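Local coordinates for alanine racemase (Actinobacillus succinogenes, PDB 3C3K), which is of unknown function but has the two-lobed periplasmic-binding-protein-like fold, which is also that of the effector-binding domains of LacI-type regulators, at residues V116-V120 with R149-L155; A196-I200 with T228-L232; E143-L147 with S158-Y162; E94-L98 with V263-L267. All blocks are in the same frame, centred on the assembly; numbering follows the deposited sequence.

How the contacts relate
Following the chain from its N terminus, residues 94-98 open contact 4, which closes at 263-267 and so spans the three other contacts; it lies in the six-stranded lobe, where the chain returns after building the second lobe. Within that second lobe, 116-120 opens contact 1 and 143-147 opens contact 3 before 149-155 closes contact 1 and 158-162 closes contact 3: these two cross, share helix 137-152, and touch at Leu150 CD1 and Ser158 OG (3.8 Å). Contact 2, from 196-200 to 228-232, follows in series and ties helix 193-205 to the loop before strand 234-236. Centres of contacts 2 and 4 are about 31 Å apart.

Contact 1 (V116-V120 with R149-L155); sequences VDQLV and RLKFHGL
Segment 116-120 is helical throughout, near the C-terminal end of helix 108-121; in 149-155 the helix runs to Phe152 and the rest is turn. They run side by side in the same sense, CA of Val116 lying 6.6 Å from CA of Arg149 and CA of Val120 8.0 Å from CA of His153. Val116, Asp117 and Val120 bury about equal areas and make the first helix's face of the contact. Val116 (chi1 t) points across, its CG1 3.8 Å from Leu150 CD2 and 3.9 Å from Arg149 CB. Asp117, in the m rotamer, brings its carboxylate to two basic residues, Arg149 (chi1 t, chi2 p) and His153 (chi1 m): OD1 accepts from Arg149 NE at 2.7 Å, a salt bridge reinforced by Arg149 NH2 to Asp117 OD2 at 3.2 Å, and the same OD1 accepts from His153 NE2 at 2.8 Å. Val120 (chi1 t) lays CG1 over the His153 ring in a CH-pi contact, 4.0 Å from the centroid, while Val120 CG2 meets Leu155 CD1 at 3.5 Å. The second helix ends in a Schellman motif: Gly154, with phi 62°, is the C-prime residue, Leu155 N bonds Leu150 O (3.0 Å) and Gly154 N bonds Lys151 O (3.0 Å), which turns Leu155 back toward Val120. Val120 and Leu150 both also rest on Ile127 of strand 127-131. Such neighbouring helices, packed on a parallel sheet, belong to the alpha/beta lobe of the periplasmic-binding-protein-like fold.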
loop_
_atom_site.group_PDB
_atom_site.type_symbol
_atom_site.label_atom_id
_atom_site.label_comp_id
_atom_site.label_asym_id
_atom_site.label_seq_id
_atom_site.Cartn_x
_atom_site.Cartn_y
_atom_site.Cartn_z
ATOM N N VAL B 116 19.131 13.954 12.371
ATOM C CA VAL B 116 19.329 14.843 13.514
ATOM C C VAL B 116 20.405 15.900 13.256
ATOM O O VAL B 116 20.194 17.076 13.551
ATOM C CB VAL B 116 19.665 14.069 14.774
ATOM C CG1 VAL B 116 19.961 15.028 15.928
ATOM C CG2 VAL B 116 18.507 13.157 15.123
ATOM N N ASP B 117 21.528 15.520 12.674
ATOM C CA ASP B 117 22.528 16.549 12.416
ATOM C C ASP B 117 21.976 17.650 11.516
ATOM O O ASP B 117 22.303 18.796 11.740
ATOM C CB ASP B 117 23.798 15.998 11.772
ATOM C CG ASP B 117 24.572 15.117 12.682
ATOM O OD1 ASP B 117 24.321 15.082 13.909
ATOM O OD2 ASP B 117 25.456 14.445 12.148
ATOM N N GLN B 118 21.166 17.303 10.496
ATOM C CA GLN B 118 20.643 18.308 9.571
ATOM C C GLN B 118 19.638 19.215 10.244
ATOM O O GLN B 118 19.692 20.419 10.087
ATOM C CB GLN B 118 19.980 17.680 8.352
ATOM C CG GLN B 118 20.893 16.833 7.500
ATOM C CD GLN B 118 22.253 17.397 7.394
ATOM O OE1 GLN B 118 22.447 18.457 6.800
ATOM N NE2 GLN B 118 23.238 16.671 7.924
ATOM N N LEU B 119 18.704 18.637 10.993
ATOM C CA LEU B 119 17.823 19.450 11.821
ATOM C C LEU B 119 18.581 20.413 12.757
ATOM O O LEU B 119 18.211 21.558 12.856
ATOM C CB LEU B 119 16.782 18.601 12.570
ATOM C CG LEU B 119 15.796 17.861 11.676
ATOM C CD1 LEU B 119 15.130 16.701 12.430
ATOM C CD2 LEU B 119 14.739 18.813 11.083
ATOM N N VAL B 120 19.623 19.963 13.424
ATOM C CA VAL B 120 20.392 20.840 14.340
ATOM C C VAL B 120 21.137 21.929 13.587
ATOM O O VAL B 120 21.175 23.067 14.055
ATOM C CB VAL B 120 21.371 20.000 15.190
ATOM C CG1 VAL B 120 22.529 20.864 15.851
ATOM C CG2 VAL B 120 20.600 19.205 16.236
ATOM N N ARG B 149 22.333 11.046 19.213
ATOM C CA ARG B 149 22.797 12.227 18.481
ATOM C C ARG B 149 22.315 13.503 19.140
ATOM O O ARG B 149 22.974 14.538 19.120
ATOM C CB ARG B 149 22.349 12.111 17.023
ATOM C CG ARG B 149 23.226 12.809 16.056
ATOM C CD ARG B 149 24.603 12.147 15.985
ATOM N NE ARG B 149 25.490 12.917 15.132
ATOM C CZ ARG B 149 26.797 12.756 15.133
ATOM N NH1 ARG B 149 27.316 11.842 15.926
ATOM N NH2 ARG B 149 27.571 13.509 14.367
ATOM N N LEU B 150 21.172 13.452 19.803
ATOM C CA LEU B 150 20.741 14.618 20.599
ATOM C C LEU B 150 21.726 14.908 21.709
ATOM O O LEU B 150 22.010 16.064 21.967
ATOM C CB LEU B 150 19.328 14.479 21.199
ATOM C CG LEU B 150 18.130 14.333 20.232
ATOM C CD1 LEU B 150 16.797 14.241 21.020
ATOM C CD2 LEU B 150 18.091 15.471 19.228
ATOM N N LYS B 151 22.170 13.855 22.406
ATOM C CA LYS B 151 23.093 13.968 23.547
ATOM C C LYS B 151 24.431 14.409 22.983
ATOM O O LYS B 151 25.174 15.152 23.616
ATOM C CB LYS B 151 23.330 12.614 24.233
ATOM C CG LYS B 151 22.168 11.888 24.975
ATOM C CD LYS B 151 21.338 12.861 25.778
ATOM C CE LYS B 151 19.989 13.192 25.059
ATOM N NZ LYS B 151 19.130 14.302 25.667
ATOM N N PHE B 152 24.770 13.902 21.806
ATOM C CA PHE B 152 25.987 14.350 21.162
ATOM C C PHE B 152 26.010 15.857 20.917
ATOM O O PHE B 152 27.053 16.497 20.935
ATOM C CB PHE B 152 26.149 13.635 19.836
ATOM C CG PHE B 152 27.258 14.146 19.014
ATOM C CD1 PHE B 152 28.578 13.741 19.269
ATOM C CD2 PHE B 152 26.999 14.916 17.934
ATOM C CE1 PHE B 152 29.621 14.181 18.453
ATOM C CE2 PHE B 152 28.027 15.362 17.119
ATOM C CZ PHE B 152 29.331 15.006 17.378
ATOM N N HIS B 153 24.849 16.414 20.630
ATOM C CA HIS B 153 24.743 17.871 20.406
ATOM C C HIS B 153 24.398 18.619 21.688
ATOM O O HIS B 153 24.110 19.792 21.676
ATOM C CB HIS B 153 23.699 18.159 19.315
ATOM C CG HIS B 153 24.173 17.808 17.936
ATOM N ND1 HIS B 153 25.265 18.413 17.347
ATOM C CD2 HIS B 153 23.721 16.887 17.047
ATOM C CE1 HIS B 153 25.436 17.904 16.136
ATOM N NE2 HIS B 153 24.526 16.965 15.935
ATOM N N GLY B 154 24.389 17.904 22.799
ATOM C CA GLY B 154 24.105 18.533 24.078
ATOM C C GLY B 154 22.724 19.150 24.183
ATOM O O GLY B 154 22.572 20.116 24.862
ATOM N N LEU B 155 21.739 18.618 23.451
ATOM C CA LEU B 155 20.383 19.117 23.489
ATOM C C LEU B 155 19.694 18.600 24.754
ATOM O O LEU B 155 19.824 17.457 25.118
ATOM C CB LEU B 155 19.617 18.750 22.202
ATOM C CG LEU B 155 20.328 19.178 20.876
ATOM C CD1 LEU B 155 19.669 18.750 19.605
ATOM C CD2 LEU B 155 20.500 20.695 20.789
#

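Contact 2 (A196-I200 with T228-L232)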
loop_
_atom_site.group_PDB
_atom_site.type_symbol
_atom_site.label_atom_id
_atom_site.label_comp_id
_atom_site.label_asym_id
_atom_site.label_seq_id
_atom_site.Cartn_x
_atom_site.Cartn_y
_atom_site.Cartn_z
ATOM N N ALA B 196 4.564 10.599 9.100
ATOM C CA ALA B 196 4.951 12.029 8.959
ATOM C C ALA B 196 3.831 12.805 8.264
ATOM O O ALA B 196 3.572 13.973 8.573
ATOM C CB ALA B 196 6.291 12.192 8.207
ATOM N N ALA B 197 3.131 12.142 7.337
ATOM C CA ALA B 197 2.007 12.789 6.651
ATOM C C ALA B 197 0.927 13.154 7.670
ATOM O O ALA B 197 0.274 14.188 7.542
ATOM C CB ALA B 197 1.452 11.885 5.572
ATOM N N GLY B 198 0.761 12.306 8.682
ATOM C CA GLY B 198 -0.197 12.547 9.776
ATOM C C GLY B 198 0.332 13.624 10.700
ATOM O O GLY B 198 -0.424 14.458 11.232
ATOM N N ALA B 199 1.651 13.651 10.873
ATOM C CA ALA B 199 2.203 14.735 11.673
ATOM C C ALA B 199 1.928 16.108 11.016
ATOM O O ALA B 199 1.473 17.028 11.684
ATOM C CB ALA B 199 3.663 14.491 11.972
ATOM N N ILE B 200 2.157 16.217 9.710
ATOM C CA ILE B 200 1.890 17.416 8.933
ATOM C C ILE B 200 0.403 17.817 9.042
ATOM O O ILE B 200 0.061 18.981 9.310
ATOM C CB ILE B 200 2.255 17.184 7.432
ATOM C CG1 ILE B 200 3.778 17.058 7.279
ATOM C CG2 ILE B 200 1.653 18.304 6.558
ATOM C CD1 ILE B 200 4.348 17.009 5.792
ATOM N N THR B 228 2.189 15.389 0.202
ATOM C CA THR B 228 1.787 16.169 1.361
ATOM C C THR B 228 2.089 17.615 1.051
ATOM O O THR B 228 2.912 17.930 0.144
ATOM C CB THR B 228 2.549 15.722 2.622
ATOM O OG1 THR B 228 3.961 15.698 2.342
ATOM C CG2 THR B 228 2.099 14.353 3.003
ATOM N N VAL B 229 1.446 18.516 1.802
ATOM C CA VAL B 229 1.741 19.919 1.630
ATOM C C VAL B 229 2.134 20.469 2.979
ATOM O O VAL B 229 1.344 20.441 3.882
ATOM C CB VAL B 229 0.537 20.713 0.994
ATOM C CG1 VAL B 229 0.861 22.226 0.975
ATOM C CG2 VAL B 229 0.276 20.180 -0.428
ATOM N N PRO B 230 3.382 20.933 3.136
ATOM C CA PRO B 230 4.506 20.977 2.258
ATOM C C PRO B 230 4.973 19.534 1.909
ATOM O O PRO B 230 4.730 18.562 2.647
ATOM C CB PRO B 230 5.602 21.627 3.117
ATOM C CG PRO B 230 5.141 21.394 4.536
ATOM C CD PRO B 230 3.687 21.460 4.491
ATOM N N ALA B 231 5.658 19.418 0.789
ATOM C CA ALA B 231 6.290 18.130 0.441
ATOM C C ALA B 231 7.255 17.761 1.552
ATOM O O ALA B 231 7.838 18.634 2.157
ATOM C CB ALA B 231 7.017 18.224 -0.847
ATOM N N LEU B 232 7.458 16.445 1.722
ATOM C CA LEU B 232 8.061 15.875 2.904
ATOM C C LEU B 232 9.526 15.523 2.727
ATOM O O LEU B 232 9.852 14.704 1.882
ATOM C CB LEU B 232 7.216 14.629 3.347
ATOM C CG LEU B 232 7.859 13.934 4.509
ATOM C CD1 LEU B 232 7.710 14.880 5.738
ATOM C CD2 LEU B 232 7.170 12.556 4.664
#
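Helix 193-205 presents one side to the loop that follows strand 215-217, and the contact is made mainly of apolar packing. Ala196 points its CB at Leu232, meeting CD2 at 3.7 Å; both residues also touch Val216 of strand 215-217, so the methyl sits between loop and sheet. Next, Ala197 lies closest in backbone to Thr228, with 6.3 Å between their CA atoms, and its CB packs 3.6 Å from Thr228 CG2. In this alpha/beta lobe of the periplasmic-binding-protein-like fold, strand 215-217 lies at one edge of the parallel sheet, and the loop leads from it toward strand 234-236, packing against the side of helix 193-205 on the way. One turn after Ala196, Ile200 buries more area than any other residue here. Its extended chi2 (t) carries CD1 among Thr228 OG1 (3.7 Å), Pro230 O (3.5 Å) and Leu232 CD1 (4.0 Å), while Ile200 CG2 reaches Val229 O at 3.4 Å and Pro230 CD at 4.3 Å. The loop curls round this side chain with a cis peptide before Pro230, and Thr228 OG1 donates to Pro230 O at 3.0 Å across the bend.

Contact 3 (E143-L147 with S158-Y162)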
loop_
_atom_site.group_PDB
_atom_site.type_symbol
_atom_site.label_atom_id
_atom_site.label_comp_id
_atom_site.label_asym_id
_atom_site.label_seq_id
_atom_site.Cartn_x
_atom_site.Cartn_y
_atom_site.Cartn_z
ATOM N N GLU B 143 15.680 4.833 16.761
ATOM C CA GLU B 143 15.522 5.431 18.094
ATOM C C GLU B 143 16.863 5.726 18.797
ATOM O O GLU B 143 16.987 6.783 19.369
ATOM C CB GLU B 143 14.569 4.583 18.966
ATOM C CG GLU B 143 14.302 5.152 20.348
ATOM C CD GLU B 143 13.187 4.463 21.144
ATOM O OE1 GLU B 143 12.057 4.293 20.657
ATOM O OE2 GLU B 143 13.413 4.132 22.328
ATOM N N SER B 144 17.867 4.816 18.712
ATOM C CA SER B 144 19.156 4.984 19.415
ATOM C C SER B 144 19.866 6.082 18.733
ATOM O O SER B 144 20.433 6.916 19.379
ATOM C CB SER B 144 20.160 3.808 19.205
ATOM O OG SER B 144 19.655 2.568 19.498
ATOM N N GLY B 145 19.929 5.991 17.404
ATOM C CA GLY B 145 20.591 6.973 16.575
ATOM C C GLY B 145 20.059 8.360 16.969
ATOM O O GLY B 145 20.855 9.253 17.232
ATOM N N TYR B 146 18.724 8.526 17.052
ATOM C CA TYR B 146 18.088 9.801 17.451
ATOM C C TYR B 146 18.541 10.217 18.879
ATOM O O TYR B 146 18.960 11.322 19.093
ATOM C CB TYR B 146 16.547 9.646 17.442
ATOM C CG TYR B 146 15.729 10.604 18.288
ATOM C CD1 TYR B 146 15.191 10.191 19.530
ATOM C CD2 TYR B 146 15.399 11.882 17.826
ATOM C CE1 TYR B 146 14.436 11.040 20.324
ATOM C CE2 TYR B 146 14.592 12.738 18.606
ATOM C CZ TYR B 146 14.153 12.304 19.886
ATOM O OH TYR B 146 13.381 13.124 20.686
ATOM N N LEU B 147 18.436 9.327 19.857
ATOM C CA LEU B 147 18.695 9.710 21.264
ATOM C C LEU B 147 20.183 10.041 21.485
ATOM O O LEU B 147 20.534 11.049 22.114
ATOM C CB LEU B 147 18.373 8.541 22.144
ATOM C CG LEU B 147 16.900 8.302 22.425
ATOM C CD1 LEU B 147 16.788 7.000 23.242
ATOM C CD2 LEU B 147 16.428 9.482 23.183
ATOM N N SER B 158 14.284 15.763 24.666
ATOM C CA SER B 158 14.140 14.461 24.110
ATOM C C SER B 158 12.693 14.105 24.214
ATOM O O SER B 158 12.067 14.317 25.303
ATOM C CB SER B 158 14.857 13.457 25.010
ATOM O OG SER B 158 15.505 12.568 24.205
ATOM N N ARG B 159 12.143 13.586 23.105
ATOM C CA ARG B 159 10.903 12.892 23.206
ATOM C C ARG B 159 10.392 11.994 22.150
ATOM O O ARG B 159 10.481 12.288 20.957
ATOM C CB ARG B 159 9.901 13.492 24.152
ATOM C CG ARG B 159 8.758 14.353 23.750
ATOM C CD ARG B 159 8.006 14.535 25.131
ATOM N NE ARG B 159 8.020 15.940 25.598
ATOM C CZ ARG B 159 8.980 16.508 26.348
ATOM N NH1 ARG B 159 8.883 17.797 26.675
ATOM N NH2 ARG B 159 10.050 15.820 26.749
ATOM N N ILE B 160 9.791 10.908 22.601
ATOM C CA ILE B 160 9.403 9.855 21.685
ATOM C C ILE B 160 7.953 9.529 21.900
ATOM O O ILE B 160 7.495 9.345 23.065
ATOM C CB ILE B 160 10.238 8.598 21.954
ATOM C CG1 ILE B 160 11.700 8.936 21.802
ATOM C CG2 ILE B 160 9.814 7.429 21.026
ATOM C CD1 ILE B 160 12.692 7.916 22.406
ATOM N N SER B 161 7.219 9.440 20.799
ATOM C CA SER B 161 5.848 9.050 20.940
ATOM C C SER B 161 5.641 7.856 20.008
ATOM O O SER B 161 6.203 7.839 18.921
ATOM C CB SER B 161 5.004 10.252 20.512
ATOM O OG SER B 161 3.657 9.903 20.396
ATOM N N TYR B 162 4.876 6.849 20.417
ATOM C CA TYR B 162 4.854 5.607 19.652
ATOM C C TYR B 162 3.556 5.491 18.923
ATOM O O TYR B 162 2.464 5.600 19.513
ATOM C CB TYR B 162 5.117 4.350 20.519
ATOM C CG TYR B 162 6.520 4.314 21.084
ATOM C CD1 TYR B 162 7.550 3.760 20.349
ATOM C CD2 TYR B 162 6.822 4.846 22.356
ATOM C CE1 TYR B 162 8.832 3.738 20.819
ATOM C CE2 TYR B 162 8.151 4.805 22.869
ATOM C CZ TYR B 162 9.145 4.246 22.066
ATOM O OH TYR B 162 10.485 4.193 22.425
#
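Helix 143-147 and strand 159-162 run nearly antiparallel, their axes 10.4 Å apart at closest approach and 157° between directions, with Leu147 CA 7.2 Å from Ser158 CA and Glu143 CA 8.4 Å from Ile160 CA. They are the helix and second strand of a right-handed beta-alpha-beta crossover that begins at strand 127-131, and the strand is an edge of this lobe's parallel sheet. Ile160 points into the interface: its CD1 lies 3.7 Å from Glu143 CD and 4.1 Å from Leu147 CD2, and its CG1 3.8 Å from Tyr146 CE1. Leu147 CD2 also reaches Ser158 OG at 3.4 Å. Tyr146, in the t rotamer, sends its hydroxyl to the backbone at Arg159, where OH accepts from Arg159 N at 2.8 Å and is also hydrogen-bonded to Ile127 O of the adjoining strand. Glu143 OE1 accepts twice, from Asn131 ND2 and, at the far end, from Tyr162 OH, the latter over a very short 2.4 Å.

Contact 4 (E94-L98 with V263-L267); sequences EYDPL and VHHLL
A histidine ring is faced by backbone: Pro97 CA packs over one face of His264, 3.8 Å from the centroid and 28° off the normal, in a CH-pi contact, and Asp96 O also lies over a face of the ring, 3.1 Å from His264 CE1. Residues 94-98 form an irregular loop, extended through Asp96 and then turning at Pro97 (phi/psi -70/-10°); Asp96 OD1 accepts from Leu98 N at 3.0 Å, an Asx turn. Residues 264-266 are a strand, and His264 CA lies 6.1 Å from Pro97 CA. The His264 ring (chi1 m) hydrogen-bonds outside the segments, ND1 with Ser103 OG and NE2 with Ser99 O. Tyr95, chi1 t, sets its ring edge against His264 CB (CE1 to CB 3.7 Å) and its face against Leu266 CD2, a CH-pi contact 3.9 Å from the centroid. A water bridges Tyr95 OH (2.6 Å) and His264 O (2.9 Å). Strand 264-266, beside 102-105, is the edge strand added after the chain returns from the second lobe, as in type I periplasmic-binding-protein folds.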
loop_
_atom_site.group_PDB
_atom_site.type_symbol
_atom_site.label_atom_id
_atom_site.label_comp_id
_atom_site.label_asym_id
_atom_site.label_seq_id
_atom_site.Cartn_x
_atom_site.Cartn_y
_atom_site.Cartn_z
ATOM N N GLU B 94 16.547 -5.546 7.681
ATOM C CA GLU B 94 17.161 -5.640 9.006
ATOM C C GLU B 94 18.659 -5.940 8.804
ATOM O O GLU B 94 19.041 -6.675 7.903
ATOM C CB GLU B 94 16.504 -6.725 9.855
ATOM C CG GLU B 94 15.071 -6.443 10.288
ATOM C CD GLU B 94 15.005 -5.656 11.572
ATOM O OE1 GLU B 94 15.639 -4.580 11.629
ATOM O OE2 GLU B 94 14.333 -6.122 12.521
ATOM N N TYR B 95 19.497 -5.341 9.621
ATOM C CA TYR B 95 20.948 -5.481 9.470
ATOM C C TYR B 95 21.614 -5.943 10.749
ATOM O O TYR B 95 21.621 -5.191 11.728
ATOM C CB TYR B 95 21.547 -4.136 9.085
ATOM C CG TYR B 95 23.029 -4.108 8.901
ATOM C CD1 TYR B 95 23.639 -4.942 7.989
ATOM C CD2 TYR B 95 23.804 -3.182 9.559
ATOM C CE1 TYR B 95 24.991 -4.922 7.773
ATOM C CE2 TYR B 95 25.150 -3.117 9.353
ATOM C CZ TYR B 95 25.732 -4.000 8.431
ATOM O OH TYR B 95 27.054 -3.972 8.184
ATOM N N ASP B 96 22.173 -7.165 10.723
ATOM C CA ASP B 96 23.053 -7.648 11.763
ATOM C C ASP B 96 24.195 -8.386 11.092
ATOM O O ASP B 96 23.986 -9.457 10.511
ATOM C CB ASP B 96 22.358 -8.637 12.676
ATOM C CG ASP B 96 23.268 -9.092 13.807
ATOM O OD1 ASP B 96 24.444 -8.620 13.879
ATOM O OD2 ASP B 96 22.783 -9.885 14.639
ATOM N N PRO B 97 25.396 -7.784 11.085
ATOM C CA PRO B 97 26.497 -8.480 10.370
ATOM C C PRO B 97 27.011 -9.781 11.031
ATOM O O PRO B 97 27.783 -10.545 10.414
ATOM C CB PRO B 97 27.606 -7.407 10.232
ATOM C CG PRO B 97 27.099 -6.144 10.968
ATOM C CD PRO B 97 25.742 -6.434 11.567
ATOM N N LEU B 98 26.573 -10.050 12.261
ATOM C CA LEU B 98 26.926 -11.277 12.930
ATOM C C LEU B 98 25.873 -12.340 12.600
ATOM O O LEU B 98 26.067 -13.545 12.836
ATOM C CB LEU B 98 27.056 -11.045 14.451
ATOM C CG LEU B 98 28.296 -10.204 14.800
ATOM C CD1 LEU B 98 28.399 -10.123 16.290
ATOM C CD2 LEU B 98 29.644 -10.737 14.168
ATOM N N VAL B 263 26.556 -12.765 3.212
ATOM C CA VAL B 263 26.891 -11.397 2.847
ATOM C C VAL B 263 25.837 -10.466 3.380
ATOM O O VAL B 263 24.652 -10.814 3.365
ATOM C CB VAL B 263 26.940 -11.216 1.294
ATOM C CG1 VAL B 263 28.189 -11.850 0.725
ATOM C CG2 VAL B 263 25.707 -11.832 0.609
ATOM N N HIS B 264 26.239 -9.262 3.800
ATOM C CA HIS B 264 25.279 -8.331 4.349
ATOM C C HIS B 264 25.439 -7.094 3.542
ATOM O O HIS B 264 26.364 -6.310 3.796
ATOM C CB HIS B 264 25.545 -8.088 5.842
ATOM C CG HIS B 264 25.318 -9.300 6.705
ATOM N ND1 HIS B 264 24.051 -9.802 6.960
ATOM C CD2 HIS B 264 26.183 -10.104 7.382
ATOM C CE1 HIS B 264 24.148 -10.886 7.718
ATOM N NE2 HIS B 264 25.429 -11.078 8.003
ATOM N N HIS B 265 24.654 -6.958 2.464
ATOM C CA HIS B 265 24.772 -5.766 1.618
ATOM C C HIS B 265 24.105 -4.534 2.246
ATOM O O HIS B 265 22.981 -4.616 2.769
ATOM C CB HIS B 265 24.125 -5.981 0.255
ATOM C CG HIS B 265 24.849 -6.938 -0.618
ATOM N ND1 HIS B 265 25.588 -6.523 -1.705
ATOM C CD2 HIS B 265 24.966 -8.290 -0.575
ATOM C CE1 HIS B 265 26.129 -7.576 -2.303
ATOM N NE2 HIS B 265 25.762 -8.665 -1.648
ATOM N N LEU B 266 24.811 -3.407 2.200
ATOM C CA LEU B 266 24.278 -2.135 2.627
ATOM C C LEU B 266 24.169 -1.324 1.384
ATOM O O LEU B 266 25.159 -1.106 0.733
ATOM C CB LEU B 266 25.216 -1.430 3.584
ATOM C CG LEU B 266 25.071 -1.871 5.058
ATOM C CD1 LEU B 266 26.076 -1.053 5.832
ATOM C CD2 LEU B 266 23.735 -1.684 5.628
ATOM N N LEU B 267 22.968 -0.895 1.046
ATOM C CA LEU B 267 22.715 -0.009 -0.096
ATOM C C LEU B 267 22.580 1.463 0.384
ATOM O O LEU B 267 22.186 1.711 1.552
ATOM C CB LEU B 267 21.463 -0.466 -0.895
ATOM C CG LEU B 267 21.462 -1.886 -1.484
ATOM C CD1 LEU B 267 20.305 -2.019 -2.419
ATOM C CD2 LEU B 267 22.760 -2.282 -2.274
HETATM O O HOH W 1 27.870 -4.898 5.864
#